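Side-chain contacts in N-acetylglucosamine 2-epimerase (Xylella fastidiosa, PDB 3GT5), which probably isomerises sugars, by C2 epimerisation or aldose-ketose interconversion, as relatives in the N-acylglucosamine 2-epimerase family do: residues L81-R85 with D86-N90; E159-A162 with Q163-T167; G171-A174 with N175-C179; E219-D222 with M223-V227. All coordinates share one frame; numbering follows the deposited sequence.

Interaction 1. Residues L81-R85 with D86-N90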
# COMPACT_ATOMS: atom_id res chain seq x y z
N LEU A 81 4.88 -17.37 0.54
CA LEU A 81 6.27 -17.11 0.92
C LEU A 81 7.27 -18.02 0.19
O LEU A 81 8.37 -17.58 -0.16
CB LEU A 81 6.45 -17.19 2.42
CG LEU A 81 5.85 -16.03 3.20
CD1 LEU A 81 5.75 -16.38 4.64
CD2 LEU A 81 6.70 -14.72 3.01
N SER A 82 6.90 -19.29 -0.07
CA SER A 82 7.76 -20.15 -0.87
C SER A 82 8.00 -19.58 -2.27
O SER A 82 9.10 -19.61 -2.77
CB SER A 82 7.22 -21.59 -1.02
OG SER A 82 7.08 -22.14 0.27
N TYR A 83 6.96 -19.08 -2.89
CA TYR A 83 7.12 -18.48 -4.19
C TYR A 83 8.07 -17.26 -4.16
O TYR A 83 8.92 -17.12 -5.04
CB TYR A 83 5.77 -18.06 -4.74
CG TYR A 83 5.77 -17.84 -6.23
CD1 TYR A 83 5.89 -18.91 -7.12
CD2 TYR A 83 5.66 -16.57 -6.75
CE1 TYR A 83 5.85 -18.72 -8.49
CE2 TYR A 83 5.63 -16.36 -8.11
CZ TYR A 83 5.73 -17.44 -8.99
OH TYR A 83 5.71 -17.21 -10.34
N VAL A 84 7.91 -16.40 -3.16
CA VAL A 84 8.78 -15.22 -3.00
C VAL A 84 10.23 -15.66 -2.83
O VAL A 84 11.13 -15.16 -3.52
CB VAL A 84 8.31 -14.29 -1.82
CG1 VAL A 84 9.32 -13.14 -1.57
CG2 VAL A 84 6.95 -13.67 -2.11
N ARG A 85 10.46 -16.68 -1.99
CA ARG A 85 11.84 -17.08 -1.71
C ARG A 85 12.50 -18.01 -2.74
O ARG A 85 13.72 -17.93 -2.92
CB ARG A 85 11.95 -17.63 -0.30
CG ARG A 85 11.75 -16.57 0.73
CD ARG A 85 12.24 -16.89 2.09
NE ARG A 85 13.67 -17.12 2.21
CZ ARG A 85 14.62 -16.19 2.28
NH1 ARG A 85 14.35 -14.89 2.17
NH2 ARG A 85 15.90 -16.56 2.45
N ASP A 86 11.71 -18.84 -3.41
CA ASP A 86 12.23 -19.86 -4.32
C ASP A 86 12.21 -19.47 -5.77
O ASP A 86 13.02 -20.00 -6.57
CB ASP A 86 11.46 -21.15 -4.14
CG ASP A 86 11.58 -21.70 -2.73
OD1 ASP A 86 12.46 -21.22 -1.96
OD2 ASP A 86 10.79 -22.60 -2.40
N VAL A 87 11.31 -18.54 -6.13
CA VAL A 87 11.13 -18.17 -7.53
C VAL A 87 11.52 -16.72 -7.79
O VAL A 87 12.25 -16.46 -8.73
CB VAL A 87 9.71 -18.46 -8.02
CG1 VAL A 87 9.55 -18.12 -9.49
CG2 VAL A 87 9.37 -19.93 -7.74
N HIS A 88 11.07 -15.77 -6.98
CA HIS A 88 11.46 -14.35 -7.17
C HIS A 88 12.91 -14.09 -6.78
O HIS A 88 13.61 -13.38 -7.48
CB HIS A 88 10.56 -13.37 -6.39
CG HIS A 88 9.23 -13.14 -7.02
ND1 HIS A 88 9.05 -12.24 -8.04
CD2 HIS A 88 8.03 -13.72 -6.80
CE1 HIS A 88 7.76 -12.24 -8.38
NE2 HIS A 88 7.12 -13.11 -7.62
N ARG A 89 13.33 -14.64 -5.67
CA ARG A 89 14.62 -14.29 -5.10
C ARG A 89 15.77 -14.93 -5.87
O ARG A 89 15.77 -16.13 -6.13
CB ARG A 89 14.69 -14.70 -3.66
CG ARG A 89 15.91 -14.17 -2.91
CD ARG A 89 15.90 -14.61 -1.46
NE ARG A 89 17.02 -13.98 -0.78
CZ ARG A 89 18.21 -14.53 -0.60
NH1 ARG A 89 18.43 -15.79 -0.98
NH2 ARG A 89 19.17 -13.83 0.00
N ASN A 90 16.74 -14.10 -6.21
CA ASN A 90 17.98 -14.51 -6.84
C ASN A 90 19.03 -14.77 -5.75
O ASN A 90 19.51 -13.82 -5.08
CB ASN A 90 18.44 -13.43 -7.82
CG ASN A 90 19.74 -13.78 -8.52
OD1 ASN A 90 20.43 -14.73 -8.12
ND2 ASN A 90 20.08 -13.01 -9.55
O HOH W 1 9.32 -23.46 0.62
O HOH W 2 15.68 -18.21 -4.83
O HOH W 3 16.21 -17.78 -1.28

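Interaction 2. Residues E159-A162 with Q163-T167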
# COMPACT_ATOMS: atom_id res chain seq x y z
N GLU A 159 15.89 2.62 -7.43
CA GLU A 159 15.91 1.64 -8.50
C GLU A 159 17.35 1.37 -8.97
O GLU A 159 18.05 2.31 -9.26
CB GLU A 159 15.09 2.14 -9.70
CG GLU A 159 15.05 1.14 -10.87
CD GLU A 159 14.55 1.75 -12.17
OE1 GLU A 159 13.66 2.63 -12.11
OE2 GLU A 159 15.02 1.29 -13.25
N ALA A 160 17.73 0.10 -9.03
CA ALA A 160 19.05 -0.33 -9.47
C ALA A 160 18.90 -1.52 -10.43
O ALA A 160 17.92 -2.29 -10.38
CB ALA A 160 19.95 -0.66 -8.26
N ASP A 161 19.86 -1.64 -11.34
CA ASP A 161 19.92 -2.79 -12.17
C ASP A 161 20.37 -4.03 -11.40
O ASP A 161 20.63 -3.98 -10.21
CB ASP A 161 20.79 -2.51 -13.42
CG ASP A 161 22.31 -2.44 -13.14
OD1 ASP A 161 22.83 -2.78 -12.06
OD2 ASP A 161 23.03 -2.03 -14.11
N ALA A 162 20.49 -5.15 -12.10
CA ALA A 162 20.88 -6.43 -11.45
C ALA A 162 22.32 -6.48 -10.87
O ALA A 162 22.61 -7.28 -9.99
CB ALA A 162 20.61 -7.60 -12.41
N GLN A 163 23.20 -5.57 -11.32
CA GLN A 163 24.52 -5.36 -10.68
C GLN A 163 24.58 -4.17 -9.69
O GLN A 163 25.66 -3.73 -9.29
CB GLN A 163 25.56 -5.17 -11.77
CG GLN A 163 25.98 -6.44 -12.45
CD GLN A 163 27.27 -6.25 -13.24
OE1 GLN A 163 27.34 -5.39 -14.13
NE2 GLN A 163 28.30 -7.04 -12.92
N TRP A 164 23.40 -3.66 -9.28
CA TRP A 164 23.26 -2.63 -8.26
C TRP A 164 23.71 -1.24 -8.70
O TRP A 164 24.13 -0.44 -7.88
CB TRP A 164 23.92 -3.04 -6.94
CG TRP A 164 23.49 -4.38 -6.46
CD1 TRP A 164 24.24 -5.50 -6.38
CD2 TRP A 164 22.19 -4.73 -5.97
NE1 TRP A 164 23.49 -6.54 -5.90
CE2 TRP A 164 22.23 -6.09 -5.62
CE3 TRP A 164 21.00 -4.02 -5.78
CZ2 TRP A 164 21.12 -6.77 -5.10
CZ3 TRP A 164 19.91 -4.68 -5.25
CH2 TRP A 164 19.97 -6.04 -4.94
N ASN A 165 23.57 -0.96 -9.99
CA ASN A 165 23.84 0.37 -10.51
C ASN A 165 22.57 1.15 -10.43
O ASN A 165 21.61 0.80 -11.11
CB ASN A 165 24.30 0.32 -11.95
CG ASN A 165 25.67 -0.34 -12.10
OD1 ASN A 165 26.67 0.12 -11.54
ND2 ASN A 165 25.70 -1.40 -12.84
N PHE A 166 22.57 2.20 -9.63
CA PHE A 166 21.36 2.98 -9.38
C PHE A 166 21.12 4.02 -10.42
O PHE A 166 22.05 4.55 -11.02
CB PHE A 166 21.37 3.59 -7.99
CG PHE A 166 21.00 2.60 -6.93
CD1 PHE A 166 21.95 1.75 -6.40
CD2 PHE A 166 19.69 2.48 -6.50
CE1 PHE A 166 21.59 0.80 -5.45
CE2 PHE A 166 19.34 1.53 -5.56
CZ PHE A 166 20.30 0.69 -5.04
N THR A 167 19.83 4.30 -10.67
CA THR A 167 19.45 5.53 -11.39
C THR A 167 19.47 6.75 -10.46
O THR A 167 19.58 6.65 -9.24
CB THR A 167 18.05 5.40 -12.03
OG1 THR A 167 17.05 5.49 -11.01
CG2 THR A 167 17.92 4.05 -12.79
O HOH W 4 16.92 5.23 -7.99
O HOH W 5 14.50 5.17 -12.08

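Interaction 3. Residues G171-A174 with N175-C179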
# COMPACT_ATOMS: atom_id res chain seq x y z
N GLY A 171 12.23 8.81 -5.11
CA GLY A 171 10.79 8.68 -5.08
C GLY A 171 10.25 8.58 -3.68
O GLY A 171 10.85 7.88 -2.84
N GLN A 172 9.13 9.26 -3.41
CA GLN A 172 8.53 9.20 -2.08
C GLN A 172 7.85 7.83 -1.88
O GLN A 172 7.77 7.34 -0.73
CB GLN A 172 7.57 10.38 -1.78
CG GLN A 172 6.16 10.24 -2.36
CD GLN A 172 5.27 9.37 -1.48
OE1 GLN A 172 5.40 9.46 -0.26
NE2 GLN A 172 4.37 8.59 -2.07
N ASN A 173 7.32 7.23 -2.97
CA ASN A 173 6.41 6.07 -2.87
C ASN A 173 7.07 4.84 -2.26
O ASN A 173 6.51 4.21 -1.34
CB ASN A 173 5.84 5.76 -4.26
CG ASN A 173 4.51 5.03 -4.22
OD1 ASN A 173 4.00 4.69 -3.19
ND2 ASN A 173 3.93 4.85 -5.38
N ALA A 174 8.28 4.50 -2.71
CA ALA A 174 8.99 3.37 -2.10
C ALA A 174 9.30 3.64 -0.60
O ALA A 174 9.23 2.73 0.22
CB ALA A 174 10.26 3.00 -2.90
N ASN A 175 9.62 4.89 -0.25
CA ASN A 175 9.91 5.26 1.13
C ASN A 175 8.68 5.20 2.01
O ASN A 175 8.73 4.83 3.18
CB ASN A 175 10.60 6.63 1.13
CG ASN A 175 12.06 6.50 0.75
OD1 ASN A 175 12.86 6.07 1.56
ND2 ASN A 175 12.41 6.84 -0.52
N MET A 176 7.53 5.58 1.43
CA MET A 176 6.23 5.49 2.11
C MET A 176 5.87 4.03 2.43
O MET A 176 5.52 3.69 3.58
CB MET A 176 5.13 6.11 1.23
CG MET A 176 3.77 6.26 1.90
SD MET A 176 2.40 6.74 0.70
CE MET A 176 2.48 5.27 -0.26
N HIS A 177 6.00 3.15 1.42
CA HIS A 177 5.76 1.73 1.66
C HIS A 177 6.80 1.12 2.56
O HIS A 177 6.49 0.19 3.29
CB HIS A 177 5.56 0.97 0.37
CG HIS A 177 4.28 1.33 -0.30
ND1 HIS A 177 3.05 1.00 0.25
CD2 HIS A 177 4.01 2.05 -1.42
CE1 HIS A 177 2.09 1.48 -0.53
NE2 HIS A 177 2.65 2.11 -1.55
N MET A 178 8.03 1.62 2.51
CA MET A 178 9.06 1.13 3.42
C MET A 178 8.75 1.55 4.87
O MET A 178 8.98 0.79 5.78
CB MET A 178 10.48 1.58 3.01
CG MET A 178 11.61 0.78 3.71
SD MET A 178 11.63 -1.00 3.37
CE MET A 178 12.23 -0.87 1.68
N CYS A 179 8.19 2.74 5.09
CA CYS A 179 7.77 3.16 6.44
C CYS A 179 6.71 2.18 6.96
O CYS A 179 6.81 1.66 8.08
CB CYS A 179 7.28 4.62 6.45
SG CYS A 179 6.55 5.20 7.96

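Interaction 4. Residues E219-D222 with M223-V227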
# COMPACT_ATOMS: atom_id res chain seq x y z
N GLU A 219 5.65 13.34 -5.46
CA GLU A 219 6.14 11.98 -5.67
C GLU A 219 7.60 11.88 -6.07
O GLU A 219 8.29 10.94 -5.66
CB GLU A 219 5.34 11.26 -6.74
CG GLU A 219 3.87 11.07 -6.43
CD GLU A 219 3.60 10.13 -5.28
OE1 GLU A 219 4.28 9.08 -5.15
OE2 GLU A 219 2.71 10.46 -4.46
N HIS A 220 8.05 12.81 -6.91
CA HIS A 220 9.30 12.64 -7.68
C HIS A 220 10.37 13.67 -7.39
O HIS A 220 10.09 14.83 -7.26
CB HIS A 220 8.98 12.73 -9.16
CG HIS A 220 7.82 11.91 -9.56
ND1 HIS A 220 7.76 10.55 -9.30
CD2 HIS A 220 6.65 12.23 -10.16
CE1 HIS A 220 6.63 10.07 -9.77
NE2 HIS A 220 5.93 11.06 -10.29
N TYR A 221 11.60 13.20 -7.24
CA TYR A 221 12.71 14.05 -6.87
C TYR A 221 13.98 13.71 -7.67
O TYR A 221 14.12 12.66 -8.27
CB TYR A 221 13.01 13.95 -5.36
CG TYR A 221 11.83 14.20 -4.49
CD1 TYR A 221 11.57 15.46 -3.94
CD2 TYR A 221 10.92 13.17 -4.24
CE1 TYR A 221 10.43 15.69 -3.13
CE2 TYR A 221 9.78 13.39 -3.45
CZ TYR A 221 9.55 14.65 -2.90
OH TYR A 221 8.42 14.89 -2.12
N ASP A 222 14.93 14.65 -7.66
CA ASP A 222 16.22 14.41 -8.25
C ASP A 222 17.16 13.75 -7.23
O ASP A 222 16.74 13.51 -6.09
CB ASP A 222 16.82 15.71 -8.86
CG ASP A 222 17.16 16.80 -7.82
OD1 ASP A 222 17.34 16.57 -6.61
OD2 ASP A 222 17.30 17.98 -8.27
N MET A 223 18.41 13.54 -7.61
CA MET A 223 19.38 12.87 -6.73
C MET A 223 19.71 13.63 -5.43
O MET A 223 20.23 13.04 -4.45
CB MET A 223 20.66 12.59 -7.54
CG MET A 223 21.58 13.80 -7.78
SD MET A 223 23.05 13.28 -8.76
CE MET A 223 23.84 12.20 -7.57
N ARG A 224 19.45 14.92 -5.38
CA ARG A 224 19.65 15.73 -4.19
C ARG A 224 18.33 15.94 -3.40
O ARG A 224 18.23 16.78 -2.52
CB ARG A 224 20.32 17.07 -4.56
CG ARG A 224 21.79 16.92 -4.84
CD ARG A 224 22.37 18.19 -5.33
NE ARG A 224 21.99 18.50 -6.71
CZ ARG A 224 22.66 18.12 -7.81
NH1 ARG A 224 22.24 18.50 -9.00
NH2 ARG A 224 23.72 17.31 -7.73
N TRP A 225 17.33 15.13 -3.72
CA TRP A 225 16.02 15.21 -3.14
C TRP A 225 15.37 16.60 -3.26
O TRP A 225 14.56 16.99 -2.44
CB TRP A 225 16.01 14.69 -1.71
CG TRP A 225 16.14 13.20 -1.65
CD1 TRP A 225 17.29 12.48 -1.51
CD2 TRP A 225 15.08 12.25 -1.76
NE1 TRP A 225 17.01 11.13 -1.50
CE2 TRP A 225 15.65 10.97 -1.62
CE3 TRP A 225 13.70 12.37 -1.93
CZ2 TRP A 225 14.87 9.80 -1.68
CZ3 TRP A 225 12.94 11.24 -1.98
CH2 TRP A 225 13.52 9.97 -1.86
N GLU A 226 15.68 17.30 -4.35
CA GLU A 226 14.91 18.48 -4.76
C GLU A 226 13.77 18.02 -5.68
O GLU A 226 13.89 17.03 -6.38
CB GLU A 226 15.80 19.48 -5.50
CG GLU A 226 16.87 20.09 -4.60
CD GLU A 226 16.30 20.77 -3.39
OE1 GLU A 226 15.33 21.55 -3.52
OE2 GLU A 226 16.81 20.55 -2.26
N VAL A 227 12.67 18.75 -5.66
CA VAL A 227 11.48 18.34 -6.38
C VAL A 227 11.74 18.26 -7.89
O VAL A 227 12.34 19.19 -8.48
CB VAL A 227 10.30 19.31 -6.13
CG1 VAL A 227 9.12 18.90 -7.04
CG2 VAL A 227 9.90 19.28 -4.65
O HOH W 6 19.29 19.58 -7.32
O HOH W 7 15.04 19.16 -9.33

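Interaction 1. Residues L81-R85 with D86-N90
Tyr83 sends its ring out with CG anti to the backbone N (chi1 -161°), and Val87, one turn on, places CG1 anti to its own N and CG2 beside it, which lays both methyls against the same face of the phenol, along its CD1-CE1 side. Val87 CB sits over that face, 4.1 Å from the centroid of the Tyr83 ring, in a CH-pi contact, while Val87 CG2 comes to 3.7 Å from Tyr83 CD1. The CD2-CE2 side of the Tyr83 ring meets His88: Tyr83 CE2 lies 3.6 Å from His88 NE2, the two rings inclined at 83° without forming a defined stack. The polar ends of both rings are held elsewhere, Tyr83 OH by Asp103 and the His88 nitrogens by Ala97 O and Ser54 OG.

All this happens where helix 71-88, probably one of the helices of the family's alpha/alpha barrel, runs out. Tyr83 O accepts from Val87 N at 3.0 Å and also from His88 N at 3.2 Å, the second being the wider, pi-type bond, and Arg89 then leaves helical geometry with a weak bond from its N to Val84 O. On the outer side Arg85 and Arg89 run alongside each other, their guanidinium planes 25° apart and Arg85 NH1 4.1 Å from Arg89 NE. Arg85 NH1 is bound by Glu139 and Tyr122. Two waters donate to Arg85 O, in the last turn, and tie it to the guanidinium and carbonyl of Arg89. The carboxylate of Glu139, which also makes a weak, long ion pair with Arg89, probably offsets part of the repulsion between the two guanidinium groups.

Interaction 2. Residues E159-A162 with Q163-T167
The chain doubles back through a type I turn from Asp161 to Trp164, the two arms running 158° apart and joined by Thr167 N to Glu159 O (3.0 Å) and Asp161 N to Asn165 O (3.0 Å). Between those bonds the backbones of Ala160 and Phe166 are bridged, and the Ala160 methyl sits squarely over the centre of the Phe166 ring, CB 3.3 Å from the centroid and almost straight along the ring normal. That is a close CH-pi contact; the ring also meets Phe148 edge-to-face and Lys157 in a cation-pi contact.

Asp161 holds the turn from inside. With CG between the backbone N and the carbonyl carbon (chi1 74°), its carboxylate folds back over the loop: OD1 takes Asn165 N, just past the turn, at 2.9 Å from above the carboxylate plane and, weakly, Gln163 N. Strand 155-160 thus ends in a tight hairpin whose type I turn, closed by Trp164 N to Asp161 O, is followed by a G1-type bulge at Trp164. Asp161 OD2 is met on its syn side by Asn165 ND2 at 3.0 Å, in the plane of the amide, although the carboxylate and amide planes stand 76° apart. Past the bridge, Thr167 CG2 lies 4.0 Å from Glu159 OE2. One water ties Glu159 OE1 to Thr167 OG1 and a second joins Glu159 N to the same hydroxyl, while Arg241 forms a salt bridge with Glu159 OE1.

Interaction 3. Residues G171-A174 with N175-C179
Asn175 ND2 reaches back to Gly171 O, 3.0 Å away with an N-H...O angle of 161°, and the acceptor lies in the plane of the amide. The side chain thus holds the carbonyl of the residue just ahead of helix 172-189, at the point where strand 170-171 passes into the helix, which probably belongs to the alpha/alpha barrel expected for this family. The other end of that amide is used too, Asn175 OD1 accepting from Tyr156 N. Regular backbone bonds follow: Met176 N to Gln172 O (2.8 Å), His177 N to Asn173 O (3.0 Å) and Met178 N to Ala174 O (2.8 Å).

Outward from this frame, Asn173 and His177 lie alongside, pointing the same way. The amide oxygen, Asn173 OD1, sits along the CD2-NE2 edge of the imidazole, 3.2 Å from His177 CD2, with the two planes 38° apart; the angle at NE2 is too poor for a bond. The imidazole is bonded through ND1 to Glu180, and Asn173 ND2 to Phe240 O. Met176 bends at chi3 (64°), which turns its CE over one face of the His177 ring and to 3.4 Å from Asn173 OD1. Behind it Gln172 folds at chi2, and its amide crosses the thioether, Gln172 NE2 3.9 Å from Met176 SD.

Every touching residue is buried, yet the amides of Gln172, Asn173 and Asn175 all have partners beyond this turn of helix, so their burial is paid for by bonds to Trp253, Glu219, Phe240 O and Tyr156 N.

Interaction 4. Residues E219-D222 with M223-V227
Tyr221 lays its ring against the indole of Trp225, Tyr221 CD2 3.6 Å from Trp225 CZ3, with CE3 of the indole over one face of the phenol. The two side chains cross at about a right angle, and with the planes inclined at 43° the pair is neither a parallel stack nor a T. The ring edge of Tyr221 also looks onto Glu226 O, and Tyr221 CE1 meets Val227 CG2 at 3.9 Å.

Asp222 does the polar work. Its CG stands between the backbone N and the carbonyl carbon (chi1 66°), which brings OD1 in over the turn. Arg224 N and Glu226 N both donate to Asp222 OD1, at 2.9 Å each, and come from opposite faces of the carboxylate plane. Strand 220-221 ends here in a tight hairpin: a type I turn from Asp222 to Trp225, closed by Trp225 N to Asp222 O and followed by a G1-type bulge at Trp225, with Tyr221 and Val227 bridged just beyond it and Asp222 N bonded to Glu226 O at 2.9 Å. Strand 220-221 also pairs antiparallel with 170-171, Tyr221 bonding Arg170 by the backbone.

Asp222 OD2 faces water. One water donates to Asp222 OD2 at 2.7 Å and accepts from Arg224 NE, and another links it to Val227 O. The Asp222 and Glu226 side chains start out alongside, Glu226 CB lying 3.5 Å from Asp222 OD2, but the Glu226 chain bends at chi2 and its carboxylate forms a salt bridge with Lys212.

Interactions 3 and 4 are in direct touch: Gln172 N lies 2.9 Å from Glu219 O, a probable hydrogen bond, and Trp225 CH2 packs 3.5 Å from Gly171 O and 3.6 Å from Asn175 ND2, so the indole of one hairpin rests against the start of helix 172-189. Interaction 2 adjoins interaction 3 in the chain, their centres about 17 Å apart; like interaction 4 it is a hairpin with an aspartate at the first turn position. Interaction 1, the end of helix 71-88, touches none of the others, its nearest atoms about 6 Å from interaction 2. Interaction 3 lies deepest, buried about 10 Å from the centre of the chain, against 21 to 23 Å for the rest.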